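Local coordinates for maltose-binding protein MalE1 (Thermotoga maritima, PDB 6DTU), which binds maltotetraose and probably serves as the extracytoplasmic receptor of a transport system for maltose and related maltodextrins, at residues Pro256-Val261 against Ala325-Pro330; Glu109-Ile114 against Ala246-Leu251; Thr6-Glu11 against Gln54-Ile59; Lys45-Ala50 against Ala70-Ile75; Phe81-Asn86 against Pro303-Val308. All blocks are in the same frame, centred on the assembly; numbering follows the deposited sequence. Where two conformers were deposited one is given.

Contact 1 of 5, residues Pro256-Val261 against Ala325-Pro330; sequences PARPFV and AANGIP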
# COMPACT_ATOMS: atom_id res chain seq x y z
N PRO A 256 -1.78 18.77 -8.00
CA PRO A 256 -1.11 17.46 -8.08
C PRO A 256 -1.96 16.35 -7.50
O PRO A 256 -2.80 16.55 -6.62
CB PRO A 256 0.17 17.65 -7.27
CG PRO A 256 -0.12 18.77 -6.34
CD PRO A 256 -1.12 19.66 -7.03
N ALA A 257 -1.71 15.14 -8.00
CA ALA A 257 -2.27 13.96 -7.38
C ALA A 257 -1.63 13.77 -6.01
O ALA A 257 -0.48 14.11 -5.82
CB ALA A 257 -1.95 12.72 -8.22
N ARG A 258 -2.40 13.23 -5.06
CA ARG A 258 -1.91 13.04 -3.69
C ARG A 258 -2.23 11.63 -3.23
O ARG A 258 -3.29 11.38 -2.65
CB ARG A 258 -2.48 14.11 -2.75
CG ARG A 258 -2.15 15.54 -3.19
CD ARG A 258 -2.70 16.58 -2.24
NE ARG A 258 -2.19 17.90 -2.56
CZ ARG A 258 -0.96 18.31 -2.27
NH1 ARG A 258 -0.11 17.51 -1.63
NH2 ARG A 258 -0.57 19.53 -2.61
N PRO A 259 -1.32 10.68 -3.46
CA PRO A 259 -1.58 9.28 -3.10
C PRO A 259 -1.51 9.04 -1.59
O PRO A 259 -0.93 9.80 -0.82
CB PRO A 259 -0.43 8.53 -3.80
CG PRO A 259 0.69 9.54 -3.83
CD PRO A 259 0.01 10.85 -4.07
N PHE A 260 -2.11 7.93 -1.17
CA PHE A 260 -1.85 7.42 0.17
C PHE A 260 -0.37 7.15 0.36
O PHE A 260 0.33 6.68 -0.56
CB PHE A 260 -2.61 6.11 0.39
CG PHE A 260 -4.02 6.26 0.92
CD1 PHE A 260 -4.31 6.98 2.08
CD2 PHE A 260 -5.07 5.63 0.27
CE1 PHE A 260 -5.64 7.07 2.56
CE2 PHE A 260 -6.37 5.73 0.73
CZ PHE A 260 -6.65 6.44 1.87
N VAL A 261 0.13 7.41 1.56
CA VAL A 261 1.44 6.94 1.98
C VAL A 261 1.26 5.80 2.97
O VAL A 261 0.48 5.93 3.93
CB VAL A 261 2.31 8.09 2.53
CG1 VAL A 261 3.59 7.56 3.17
CG2 VAL A 261 2.61 9.07 1.40
N ALA A 325 5.51 10.18 -3.21
CA ALA A 325 5.14 10.19 -1.81
C ALA A 325 5.22 11.57 -1.19
O ALA A 325 4.55 11.83 -0.19
CB ALA A 325 6.04 9.23 -1.03
N ALA A 326 6.02 12.47 -1.78
CA ALA A 326 6.18 13.80 -1.21
C ALA A 326 4.87 14.58 -1.22
O ALA A 326 4.65 15.44 -0.36
CB ALA A 326 7.30 14.56 -1.93
N ASN A 327 3.99 14.31 -2.19
CA ASN A 327 2.69 14.95 -2.26
C ASN A 327 1.60 14.15 -1.55
O ASN A 327 0.42 14.53 -1.64
CB ASN A 327 2.28 15.20 -3.72
CG ASN A 327 3.18 16.21 -4.42
OD1 ASN A 327 3.64 17.18 -3.81
ND2 ASN A 327 3.44 15.98 -5.70
N GLY A 328 1.95 13.09 -0.83
CA GLY A 328 0.97 12.11 -0.38
C GLY A 328 0.42 12.37 1.02
O GLY A 328 0.83 13.29 1.73
N ILE A 329 -0.53 11.53 1.40
CA ILE A 329 -1.23 11.63 2.68
C ILE A 329 -1.10 10.28 3.38
O ILE A 329 -1.50 9.26 2.82
CB ILE A 329 -2.71 11.99 2.51
CG1 ILE A 329 -2.89 13.20 1.58
CG2 ILE A 329 -3.35 12.25 3.87
CD1 ILE A 329 -2.68 14.52 2.28
N PRO A 330 -0.52 10.20 4.58
CA PRO A 330 -0.41 8.89 5.24
C PRO A 330 -1.79 8.31 5.52
O PRO A 330 -2.73 9.02 5.89
CB PRO A 330 0.34 9.21 6.54
CG PRO A 330 1.06 10.51 6.25
CD PRO A 330 0.12 11.27 5.35
O HOH W 1 1.86 13.98 -7.02

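Contact 2 of 5, residues Glu109-Ile114 against Ala246-Leu251; sequences EAIALI and APIPDL. With GLC (alpha-D-glucopyranose), chain C.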
# COMPACT_ATOMS: atom_id res chain seq x y z
N GLU A 109 5.98 3.66 1.27
CA GLU A 109 5.62 3.46 -0.13
C GLU A 109 4.49 4.41 -0.50
O GLU A 109 3.76 4.90 0.37
CB GLU A 109 5.17 2.02 -0.39
CG GLU A 109 3.90 1.69 0.40
CD GLU A 109 3.61 0.21 0.51
OE1 GLU A 109 4.48 -0.60 0.15
OE2 GLU A 109 2.50 -0.12 0.95
N ALA A 110 4.34 4.63 -1.81
CA ALA A 110 3.17 5.29 -2.37
C ALA A 110 3.09 4.89 -3.83
O ALA A 110 4.12 4.64 -4.47
CB ALA A 110 3.29 6.81 -2.29
N ILE A 111 1.86 4.82 -4.35
CA ILE A 111 1.71 4.53 -5.77
C ILE A 111 2.18 5.72 -6.60
O ILE A 111 2.27 6.85 -6.11
CB ILE A 111 0.29 4.07 -6.16
CG1 ILE A 111 -0.77 5.14 -5.88
CG2 ILE A 111 -0.09 2.80 -5.38
CD1 ILE A 111 -2.22 4.63 -6.08
N ALA A 112 2.52 5.44 -7.85
CA ALA A 112 3.09 6.41 -8.78
C ALA A 112 2.77 5.96 -10.19
O ALA A 112 2.18 4.89 -10.41
CB ALA A 112 4.60 6.55 -8.59
N LEU A 113 3.12 6.79 -11.17
CA LEU A 113 3.01 6.36 -12.55
C LEU A 113 4.21 5.48 -12.87
O LEU A 113 5.36 5.91 -12.73
CB LEU A 113 2.97 7.55 -13.50
CG LEU A 113 2.79 7.25 -14.98
CD1 LEU A 113 1.36 6.86 -15.25
CD2 LEU A 113 3.17 8.51 -15.75
N ILE A 114 3.95 4.23 -13.24
CA ILE A 114 4.97 3.32 -13.74
C ILE A 114 4.70 3.17 -15.23
O ILE A 114 3.57 2.90 -15.64
CB ILE A 114 4.90 1.96 -13.04
CG1 ILE A 114 5.04 2.15 -11.53
CG2 ILE A 114 6.02 1.04 -13.56
CD1 ILE A 114 4.82 0.88 -10.79
N ALA A 246 7.49 7.77 -12.21
CA ALA A 246 7.29 9.21 -12.17
C ALA A 246 6.08 9.50 -11.30
O ALA A 246 5.22 8.63 -11.10
CB ALA A 246 7.04 9.74 -13.59
N PRO A 247 5.97 10.71 -10.76
CA PRO A 247 4.73 11.07 -10.07
C PRO A 247 3.53 10.94 -10.99
O PRO A 247 3.64 11.08 -12.22
CB PRO A 247 4.96 12.52 -9.64
CG PRO A 247 6.44 12.65 -9.59
CD PRO A 247 6.99 11.77 -10.66
N ILE A 248 2.38 10.65 -10.40
CA ILE A 248 1.14 10.63 -11.18
C ILE A 248 0.97 11.99 -11.83
O ILE A 248 1.27 13.02 -11.18
CB ILE A 248 -0.06 10.28 -10.29
CG1 ILE A 248 0.14 8.91 -9.64
CG2 ILE A 248 -1.38 10.36 -11.07
CD1 ILE A 248 -0.84 8.63 -8.50
N PRO A 249 0.59 12.07 -13.10
CA PRO A 249 0.46 13.38 -13.74
C PRO A 249 -0.52 14.26 -12.98
O PRO A 249 -1.48 13.77 -12.38
CB PRO A 249 -0.05 13.02 -15.14
CG PRO A 249 0.48 11.61 -15.38
CD PRO A 249 0.39 10.95 -14.04
N ASP A 250 -0.24 15.57 -12.97
CA ASP A 250 -1.12 16.51 -12.29
C ASP A 250 -2.53 16.38 -12.83
O ASP A 250 -2.74 16.22 -14.04
CB ASP A 250 -0.64 17.95 -12.51
CG ASP A 250 0.65 18.29 -11.78
OD1 ASP A 250 0.97 17.68 -10.73
OD2 ASP A 250 1.37 19.19 -12.27
N LEU A 251 -3.52 16.45 -11.93
CA LEU A 251 -4.91 16.26 -12.34
C LEU A 251 -5.36 17.38 -13.25
O LEU A 251 -6.15 17.17 -14.19
CB LEU A 251 -5.80 16.17 -11.11
CG LEU A 251 -5.24 15.26 -10.02
CD1 LEU A 251 -6.22 15.24 -8.86
CD2 LEU A 251 -4.99 13.87 -10.59
C1 GLC C . -0.64 -2.50 -1.70
C2 GLC C . -0.42 -1.59 -0.55
C3 GLC C . -1.44 -1.78 0.48
C4 GLC C . -2.83 -1.56 -0.08
C5 GLC C . -3.10 -2.46 -1.32
C6 GLC C . -4.30 -2.10 -2.02
O2 GLC C . 0.87 -1.95 0.04
O3 GLC C . -1.27 -0.79 1.56
O4 GLC C . -3.83 -1.94 0.93
O5 GLC C . -1.95 -2.22 -2.29
O6 GLC C . -4.63 -3.15 -2.92

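Contact 3 of 5, residues Thr6-Glu11 against Gln54-Ile59; sequences TIWCSE and QGADII. With GLC (alpha-D-glucopyranose), chain B.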
# COMPACT_ATOMS: atom_id res chain seq x y z
N THR A 6 6.14 -18.79 12.98
CA THR A 6 5.43 -18.75 11.71
C THR A 6 5.12 -17.31 11.34
O THR A 6 4.65 -16.53 12.19
CB THR A 6 4.15 -19.57 11.81
OG1 THR A 6 4.51 -20.93 12.11
CG2 THR A 6 3.41 -19.55 10.46
N ILE A 7 5.38 -16.95 10.09
CA ILE A 7 5.17 -15.61 9.56
C ILE A 7 4.17 -15.71 8.43
O ILE A 7 4.33 -16.57 7.55
CB ILE A 7 6.49 -15.07 8.98
CG1 ILE A 7 7.61 -15.11 10.03
CG2 ILE A 7 6.30 -13.67 8.41
CD1 ILE A 7 8.99 -14.87 9.43
N TRP A 8 3.19 -14.82 8.41
CA TRP A 8 2.31 -14.62 7.26
C TRP A 8 2.75 -13.36 6.53
O TRP A 8 2.92 -12.30 7.16
CB TRP A 8 0.84 -14.43 7.67
CG TRP A 8 0.17 -15.63 8.23
CD1 TRP A 8 0.66 -16.91 8.27
CD2 TRP A 8 -1.12 -15.67 8.84
NE1 TRP A 8 -0.25 -17.74 8.88
CE2 TRP A 8 -1.36 -17.01 9.22
CE3 TRP A 8 -2.12 -14.71 9.07
CZ2 TRP A 8 -2.54 -17.41 9.85
CZ3 TRP A 8 -3.29 -15.10 9.69
CH2 TRP A 8 -3.49 -16.45 10.07
N CYS A 9 2.93 -13.46 5.24
CA CYS A 9 3.29 -12.29 4.45
C CYS A 9 2.76 -12.48 3.04
O CYS A 9 2.40 -13.59 2.63
CB CYS A 9 4.81 -12.04 4.43
SG CYS A 9 5.77 -13.35 3.65
N SER A 10 2.76 -11.39 2.29
CA SER A 10 2.34 -11.47 0.91
C SER A 10 3.40 -12.18 0.07
O SER A 10 4.48 -12.51 0.54
CB SER A 10 2.09 -10.07 0.35
OG SER A 10 3.32 -9.49 -0.07
N GLU A 11 3.11 -12.35 -1.22
CA GLU A 11 4.07 -13.04 -2.08
C GLU A 11 5.39 -12.29 -2.20
O GLU A 11 6.42 -12.92 -2.45
CB GLU A 11 3.49 -13.28 -3.48
CG GLU A 11 3.31 -12.04 -4.32
CD GLU A 11 1.91 -11.53 -4.26
OE1 GLU A 11 1.24 -11.85 -3.26
OE2 GLU A 11 1.47 -10.84 -5.21
N GLN A 54 -4.75 -19.94 16.32
CA GLN A 54 -4.26 -20.39 15.02
C GLN A 54 -3.65 -19.27 14.19
O GLN A 54 -3.38 -19.47 13.00
CB GLN A 54 -5.37 -21.07 14.21
CG GLN A 54 -5.92 -22.31 14.90
CD GLN A 54 -6.73 -23.21 13.98
OE1 GLN A 54 -7.37 -22.75 13.04
NE2 GLN A 54 -6.71 -24.51 14.28
N GLY A 55 -3.41 -18.10 14.77
CA GLY A 55 -2.75 -17.04 14.04
C GLY A 55 -1.24 -17.22 13.99
O GLY A 55 -0.62 -17.80 14.88
N ALA A 56 -0.63 -16.68 12.93
CA ALA A 56 0.83 -16.68 12.83
C ALA A 56 1.43 -15.94 14.01
O ALA A 56 0.79 -15.09 14.64
CB ALA A 56 1.26 -15.97 11.55
N ASP A 57 2.69 -16.27 14.33
CA ASP A 57 3.37 -15.53 15.39
C ASP A 57 3.71 -14.11 14.96
O ASP A 57 3.78 -13.22 15.81
CB ASP A 57 4.64 -16.27 15.80
CG ASP A 57 4.35 -17.72 16.15
OD1 ASP A 57 3.81 -17.98 17.24
OD2 ASP A 57 4.63 -18.64 15.33
N ILE A 58 3.98 -13.91 13.67
CA ILE A 58 4.36 -12.62 13.12
C ILE A 58 3.59 -12.41 11.83
O ILE A 58 3.49 -13.34 11.02
CB ILE A 58 5.87 -12.62 12.82
CG1 ILE A 58 6.69 -12.74 14.12
CG2 ILE A 58 6.30 -11.41 12.02
CD1 ILE A 58 8.18 -13.00 13.88
N ILE A 59 3.02 -11.22 11.64
CA ILE A 59 2.38 -10.88 10.38
C ILE A 59 3.09 -9.67 9.78
O ILE A 59 3.59 -8.80 10.50
CB ILE A 59 0.84 -10.66 10.49
CG1 ILE A 59 0.52 -9.48 11.42
CG2 ILE A 59 0.15 -11.95 10.90
CD1 ILE A 59 -0.96 -9.10 11.44
C1 GLC B . 1.50 -7.20 -2.56
C2 GLC B . 2.18 -6.19 -1.72
C3 GLC B . 1.21 -5.32 -1.02
C4 GLC B . 0.29 -4.65 -1.97
C5 GLC B . -0.51 -5.71 -2.78
C6 GLC B . -1.25 -5.18 -3.84
O1 GLC B . 0.80 -8.09 -1.76
O2 GLC B . 3.02 -6.91 -0.77
O3 GLC B . 2.01 -4.33 -0.27
O4 GLC B . -0.65 -3.82 -1.24
O5 GLC B . 0.56 -6.57 -3.47
O6 GLC B . -2.05 -6.22 -4.41

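Contact 4 of 5, residues Lys45-Ala50 against Ala70-Ile75; sequences KFLTAA and AVNGLI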
# COMPACT_ATOMS: atom_id res chain seq x y z
N LYS A 45 -7.89 -12.85 7.91
CA LYS A 45 -7.51 -14.16 8.42
C LYS A 45 -6.99 -14.06 9.85
O LYS A 45 -7.27 -14.93 10.68
CB LYS A 45 -6.47 -14.80 7.51
CG LYS A 45 -6.16 -16.27 7.80
CD LYS A 45 -4.97 -16.76 6.98
CE LYS A 45 -4.71 -18.25 7.21
NZ LYS A 45 -5.75 -19.11 6.62
N PHE A 46 -6.22 -13.00 10.15
CA PHE A 46 -5.66 -12.86 11.49
C PHE A 46 -6.75 -12.53 12.51
O PHE A 46 -6.74 -13.06 13.62
CB PHE A 46 -4.58 -11.78 11.44
CG PHE A 46 -3.76 -11.71 12.68
CD1 PHE A 46 -2.82 -12.69 12.97
CD2 PHE A 46 -3.90 -10.64 13.56
CE1 PHE A 46 -2.05 -12.63 14.10
CE2 PHE A 46 -3.13 -10.58 14.71
CZ PHE A 46 -2.20 -11.58 14.97
N LEU A 47 -7.70 -11.68 12.14
CA LEU A 47 -8.82 -11.40 13.03
C LEU A 47 -9.57 -12.67 13.37
O LEU A 47 -10.04 -12.84 14.50
CB LEU A 47 -9.76 -10.39 12.38
CG LEU A 47 -9.26 -8.95 12.31
CD1 LEU A 47 -10.10 -8.13 11.30
CD2 LEU A 47 -9.34 -8.34 13.66
N THR A 48 -9.70 -13.58 12.41
CA THR A 48 -10.41 -14.82 12.66
C THR A 48 -9.53 -15.81 13.44
O THR A 48 -9.98 -16.41 14.42
CB THR A 48 -10.83 -15.46 11.33
OG1 THR A 48 -11.73 -14.60 10.63
CG2 THR A 48 -11.51 -16.80 11.58
N ALA A 49 -8.28 -15.99 13.01
CA ALA A 49 -7.46 -17.07 13.54
C ALA A 49 -6.78 -16.73 14.87
O ALA A 49 -6.55 -17.62 15.70
CB ALA A 49 -6.41 -17.49 12.52
N ALA A 50 -6.39 -15.47 15.08
CA ALA A 50 -5.64 -15.15 16.29
C ALA A 50 -6.37 -15.49 17.57
O ALA A 50 -5.77 -16.15 18.44
CB ALA A 50 -5.08 -13.72 16.24
N ALA A 70 -4.56 -3.30 17.61
CA ALA A 70 -4.11 -2.98 18.97
C ALA A 70 -5.28 -2.88 19.93
O ALA A 70 -5.22 -3.39 21.05
CB ALA A 70 -3.30 -1.68 18.95
N VAL A 71 -6.36 -2.20 19.52
CA VAL A 71 -7.50 -2.03 20.43
C VAL A 71 -8.22 -3.35 20.66
O VAL A 71 -8.86 -3.54 21.70
CB VAL A 71 -8.47 -0.94 19.95
CG1 VAL A 71 -7.75 0.37 19.73
CG2 VAL A 71 -9.20 -1.39 18.71
N ASN A 72 -8.15 -4.27 19.70
CA ASN A 72 -8.71 -5.61 19.87
C ASN A 72 -7.78 -6.52 20.66
O ASN A 72 -8.13 -7.69 20.88
CB ASN A 72 -8.99 -6.27 18.51
CG ASN A 72 -10.04 -5.53 17.67
OD1 ASN A 72 -10.78 -4.69 18.16
ND2 ASN A 72 -10.08 -5.86 16.38
N GLY A 73 -6.61 -6.03 21.06
CA GLY A 73 -5.68 -6.81 21.85
C GLY A 73 -5.00 -7.94 21.09
O GLY A 73 -4.58 -8.93 21.70
N LEU A 74 -4.85 -7.81 19.77
CA LEU A 74 -4.34 -8.91 18.96
C LEU A 74 -2.87 -8.80 18.57
O LEU A 74 -2.29 -9.81 18.19
CB LEU A 74 -5.17 -9.08 17.69
CG LEU A 74 -6.62 -9.50 17.89
CD1 LEU A 74 -7.24 -9.68 16.54
CD2 LEU A 74 -6.69 -10.79 18.69
N ILE A 75 -2.27 -7.62 18.61
CA ILE A 75 -0.84 -7.46 18.32
C ILE A 75 -0.18 -6.91 19.57
O ILE A 75 -0.79 -6.17 20.34
CB ILE A 75 -0.52 -6.62 17.05
CG1 ILE A 75 -1.25 -5.27 17.09
CG2 ILE A 75 -0.81 -7.42 15.78
CD1 ILE A 75 -0.86 -4.33 15.97

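Contact 5 of 5, residues Phe81-Asn86 against Pro303-Val308; sequences FSDLKN and PSRKDV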
# COMPACT_ATOMS: atom_id res chain seq x y z
N PHE A 81 14.27 -1.23 22.06
CA PHE A 81 15.36 -2.12 21.70
C PHE A 81 16.47 -1.25 21.14
O PHE A 81 16.25 -0.10 20.76
CB PHE A 81 14.93 -3.19 20.69
CG PHE A 81 14.27 -2.64 19.45
CD1 PHE A 81 14.98 -2.57 18.27
CD2 PHE A 81 12.95 -2.20 19.47
CE1 PHE A 81 14.39 -2.05 17.11
CE2 PHE A 81 12.35 -1.68 18.33
CZ PHE A 81 13.08 -1.61 17.15
N SER A 82 17.68 -1.80 21.14
CA SER A 82 18.87 -0.99 20.84
C SER A 82 18.82 -0.38 19.43
O SER A 82 19.33 0.72 19.22
CB SER A 82 20.12 -1.83 21.00
OG SER A 82 20.12 -2.89 20.06
N ASP A 83 18.22 -1.08 18.47
CA ASP A 83 18.16 -0.54 17.12
C ASP A 83 17.02 0.44 16.89
O ASP A 83 16.92 0.94 15.78
CB ASP A 83 18.12 -1.64 16.07
CG ASP A 83 19.46 -2.27 15.86
OD1 ASP A 83 20.25 -1.74 15.05
OD2 ASP A 83 19.76 -3.27 16.54
N LEU A 84 16.21 0.73 17.91
CA LEU A 84 15.06 1.61 17.70
C LEU A 84 15.47 2.98 17.16
O LEU A 84 14.81 3.52 16.26
CB LEU A 84 14.30 1.75 19.03
CG LEU A 84 13.12 2.71 19.14
CD1 LEU A 84 11.98 2.13 18.33
CD2 LEU A 84 12.73 2.92 20.60
N LYS A 85 16.62 3.51 17.60
CA LYS A 85 17.07 4.82 17.13
C LYS A 85 17.35 4.84 15.64
O LYS A 85 17.38 5.91 15.02
CB LYS A 85 18.32 5.27 17.90
CG LYS A 85 19.56 4.46 17.52
CD LYS A 85 20.76 4.85 18.37
CE LYS A 85 21.99 4.05 18.02
NZ LYS A 85 22.44 4.29 16.62
N ASN A 86 17.57 3.68 15.03
CA ASN A 86 18.00 3.68 13.65
C ASN A 86 16.87 3.77 12.66
O ASN A 86 17.12 3.84 11.45
CB ASN A 86 18.85 2.44 13.38
CG ASN A 86 20.10 2.43 14.22
OD1 ASN A 86 20.85 3.41 14.23
ND2 ASN A 86 20.35 1.34 14.93
N PRO A 303 13.16 2.34 2.08
CA PRO A 303 13.53 1.81 3.41
C PRO A 303 13.27 2.75 4.58
O PRO A 303 13.53 3.95 4.50
CB PRO A 303 15.01 1.46 3.26
CG PRO A 303 15.13 1.09 1.78
CD PRO A 303 14.20 2.06 1.08
N SER A 304 12.74 2.18 5.67
CA SER A 304 12.45 2.94 6.89
C SER A 304 13.63 3.03 7.84
O SER A 304 13.61 3.89 8.73
CB SER A 304 11.23 2.37 7.62
OG SER A 304 10.06 2.57 6.85
N ARG A 305 14.64 2.19 7.69
CA ARG A 305 15.82 2.30 8.52
C ARG A 305 16.70 3.33 7.83
O ARG A 305 16.98 3.21 6.63
CB ARG A 305 16.52 0.95 8.59
CG ARG A 305 17.74 0.98 9.50
CD ARG A 305 18.37 -0.35 9.82
NE ARG A 305 19.69 0.00 10.31
CZ ARG A 305 20.20 -0.31 11.49
NH1 ARG A 305 19.54 -1.06 12.36
NH2 ARG A 305 21.41 0.14 11.77
N LYS A 306 17.11 4.37 8.57
CA LYS A 306 17.71 5.55 7.95
C LYS A 306 19.00 5.21 7.19
O LYS A 306 19.20 5.65 6.05
CB LYS A 306 17.99 6.61 9.03
CG LYS A 306 18.71 7.87 8.57
CD LYS A 306 19.02 8.81 9.76
CE LYS A 306 20.18 8.26 10.58
NZ LYS A 306 20.23 8.86 11.92
N ASP A 307 19.85 4.39 7.79
CA ASP A 307 21.11 4.06 7.13
C ASP A 307 20.96 3.14 5.92
O ASP A 307 21.92 2.98 5.16
CB ASP A 307 22.19 3.60 8.12
CG ASP A 307 21.81 2.38 8.95
OD1 ASP A 307 20.87 1.66 8.56
OD2 ASP A 307 22.49 2.14 9.98
N VAL A 308 19.82 2.47 5.79
CA VAL A 308 19.52 1.70 4.60
C VAL A 308 18.97 2.61 3.50
O VAL A 308 19.35 2.49 2.33
CB VAL A 308 18.59 0.53 4.95
CG1 VAL A 308 18.17 -0.20 3.68
CG2 VAL A 308 19.32 -0.41 5.94
O HOH W 2 19.78 4.01 10.63

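Contact 1 of 5, residues Pro256-Val261 against Ala325-Pro330
Two backbone hydrogen bonds close the pairing. Ile329 N gives its proton to Pro259 O at 2.8 Å, in the carbonyl plane. Val261 N reaches Ile329 O, also at 2.8 Å, but from well above the carbonyl plane. CA-H...O contacts from Phe260 CA to Ile329 O and from Pro330 CA to Val261 O accompany them. Strand 329-330 thereby lies parallel to the start of strand 260-268. Val261 sends CG2, anti to its carbonyl carbon, over Gly328 CA at 3.9 Å and toward Ala325 CB at 4.2 Å; a beta carbon on Gly328 would collide with that methyl and with Pro259 O.

Arg258, extended from CG to NE, passes its CB and CG close to Asn327 O and brings NH1 to it at 3.0 Å, a bond bent to 135° at the hydrogen. At the amide end of Asn327 a water accepts from ND2 and donates to Ala257 O. Phe260, on the face of Ile329, meets Phe163 of helix 155-164 edge-to-face and the ring of Trp341; the Phe260 side chain is about 7 Å from a bound glucose. This parallel pairing, reached from helix 316-326 through Asn327 and Gly328, extends the mixed sheet of a periplasmic solute-binding protein beside its sugar cleft.

Contact 2 of 5, residues Glu109-Ile114 against Ala246-Leu251
Leu113 and Pro249 meet at about a right angle. Leu113 holds CG anti to its backbone N (chi1 -177°), which brings CD2 against the CG-CD side of the Pro249 ring, 4.1 Å from Pro249 CD. Ile248 sets out alongside the other segment, but with CG1 anti to its carbonyl carbon the branch swings inward until CG1 lies 4.0 Å from Ala112 CA. Its tip, CD1, then approaches Ile111 CG1 at 4.4 Å, so the isoleucine covers the backbone where residues 111 and 112 join. Ala112 is small enough for its CB to sit 3.3 Å from Ala246 O.

That same carbonyl accepts the proton of Leu113 N at 2.8 Å, nearly along the C=O axis though bent at the hydrogen, while Ala246 N returns a straighter bond to Leu113 O. The two bonds make Leu113 and Ala246 an antiparallel hydrogen-bonded pair, after which residues 247-251 turn off steeply from the strand.

At the opposite end of 109-114, Glu109 extends beyond CG to the sugar: O2 of the chain C glucose donates to OE2 at 2.6 Å. Gln264 shares OE2, and Arg301 pairs with OE1, which would favour the charged carboxylate. An alanine here would remove the carboxylate that takes the sugar O2 and pairs with Arg301, and would probably weaken the hold on this glucose and leave Arg301 less well placed. Strand 100-109 ends at Glu109 in the glycan pocket, and 109-114 crosses from its eight-stranded sheet to strand 112-116 of the four-stranded one, consistent with an interdomain connection of the two-lobed periplasmic binding-protein fold.

Contact 3 of 5, residues Thr6-Glu11 against Gln54-Ile59
Trp8 holds CG anti to its carbonyl carbon (chi1 -68°), and a chi2 of only -9° turns the indole so that one face receives Ala56. The methyl CB stands 3.4 Å from the centroid of the five-membered ring and just 5° off its normal, a well-centred CH-pi contact. Farther out over the indole, Trp8 CZ2 comes 3.7 Å from Ala56 N. Ile59 has CG1 in the crowded position between backbone N and carbonyl carbon, which leaves CG2 to meet Trp8 CE3 at 4.0 Å.

Between the strands, Ile58 N bonds to Thr6 O at 3.1 Å and Trp8 N to Ile58 O at 3.0 Å, each nearly along the C=O axis. The result is a parallel pair in the sheet core of a periplasmic binding protein, with helix 39-49, which precedes strand 58-62, packed over the Trp8 and Ile59 side. On the other face Ile7 and Ile58 lie side by side, pointing the same way, and helix 275-286 covers Ile58.

Asp57 curls its carboxylate back to the start of the pair, where OD2 takes the proton of Thr6 N at 2.8 Å through its anti lone pair. Its other oxygen, OD1, is bonded by Ser272 and Asn274. Past the end of strand 4-9 the chain enters the glycan pocket: O2 of the chain B glucose donates to Ser10 OG at 2.7 Å, and Lys12 N and Gln13 also bond that hydroxyl.

Contact 4 of 5, residues Lys45-Ala50 against Ala70-Ile75
Residues 45-50 belong to the C-terminal part of helix 39-49 and what follows it, with Ala50 N bonded to Phe46 O at 2.8 Å. The other segment leaves helix 66-71 through a Schellman motif: Gly73 has positive phi (71°), with two bonds back into the last turn, one of them Gly73 N to Ala70 O. The chain then runs on through Leu74 and Ile75. The two backbones stay well separated, 6.9 Å between the CA atoms of Ala50 and Leu74, so side chains make the contact. In this periplasmic binding-protein fold it joins the ends of two helices that lie before and after strand 58-62.

Leu74 carries most of the contact. With CG anti to its carbonyl carbon, its two methyls part: CD1 meets Leu47 CD2 at 3.8 Å, the leucines crossing at about a right angle, while CD2 reaches Ala50 CB at 4.1 Å. Leu47 CD2 also touches the amide nitrogen of Asn72, nearer the surface.

Phe46, with CG anti to the backbone N (chi1 -170°), slides past Leu74 in the opposite direction. Within its own turn, Ala50 CB sits 3.7 Å above the centre of one ring face. Phe46 also packs on Leu69 of helix 66-71 and on Trp8 of strand 4-9. Ile75 CG2 comes to Phe46 CE2 at 4.1 Å. At the ring edge, near its plane, Leu74 O lies 3.7 Å from both Phe46 CE2 and CZ.

Contact 5 of 5, residues Phe81-Asn86 against Pro303-Val308
The guanidinium of Arg305 carries Asn86 over one face, with Asn86 CB 3.6 Å above its centre, and carboxylates of Asp83 and Asp307 at its edges. The Asn86 and Arg305 side chains run the same way, with the amide plane tilted 34° to the guanidinium. Together Asp83, Arg305 and Asp307 form a salt-bridge network at the start of helix 306-312, where Arg305 occupies the N-cap position.

An extended chain, CG anti to the backbone N and onward to NE, takes the arginine head to both acids. It grips Asp307 side-on, NE to OD1 at 2.7 Å and NH2 to OD2 at 2.9 Å, each oxygen using its syn lone pair. NH1 turns to Asp83 OD1 at 2.9 Å; this bond is nearly in the guanidinium plane but reaches the oxygen from above the carboxylate plane. Ala287 O is a second partner of NH1, and the two acids would probably stabilise the positive charge. A leucine here would remove the guanidinium that joins Asp83 to Asp307, and would probably leave two like charges unbalanced and loosen the loop against the helix start.

The backbone supplies a second tie between the 3-10 turn and the helix. Asn86 O accepts the proton of Lys306 N at 2.9 Å, nearly along the C=O axis, and a water donating to the same oxygen at 2.8 Å accepts from Asp307 N.

Contacts 2, 3 and 4 are largely buried, whereas contacts 1 and 5 are partly exposed. Contacts 1 and 3 are both parallel strand pairings in the same mixed sheet, but they lie on opposite sides of the chain's centre. Contact 2 pairs strands antiparallel in a different sheet and touches contact 1 through Ala257 and Ile248. Contacts 3 and 4 also touch, with Trp8 against Lys45 and Phe46; contact 3 uses strand 58-62, and contact 4 joins the helices before and after it. Contact 4 rests mainly on apolar side chains, while contact 3 rests on backbone bonds as well. Charge pairing dominates contact 5, whereas contacts 2 and 3 each lead into the glycan pocket.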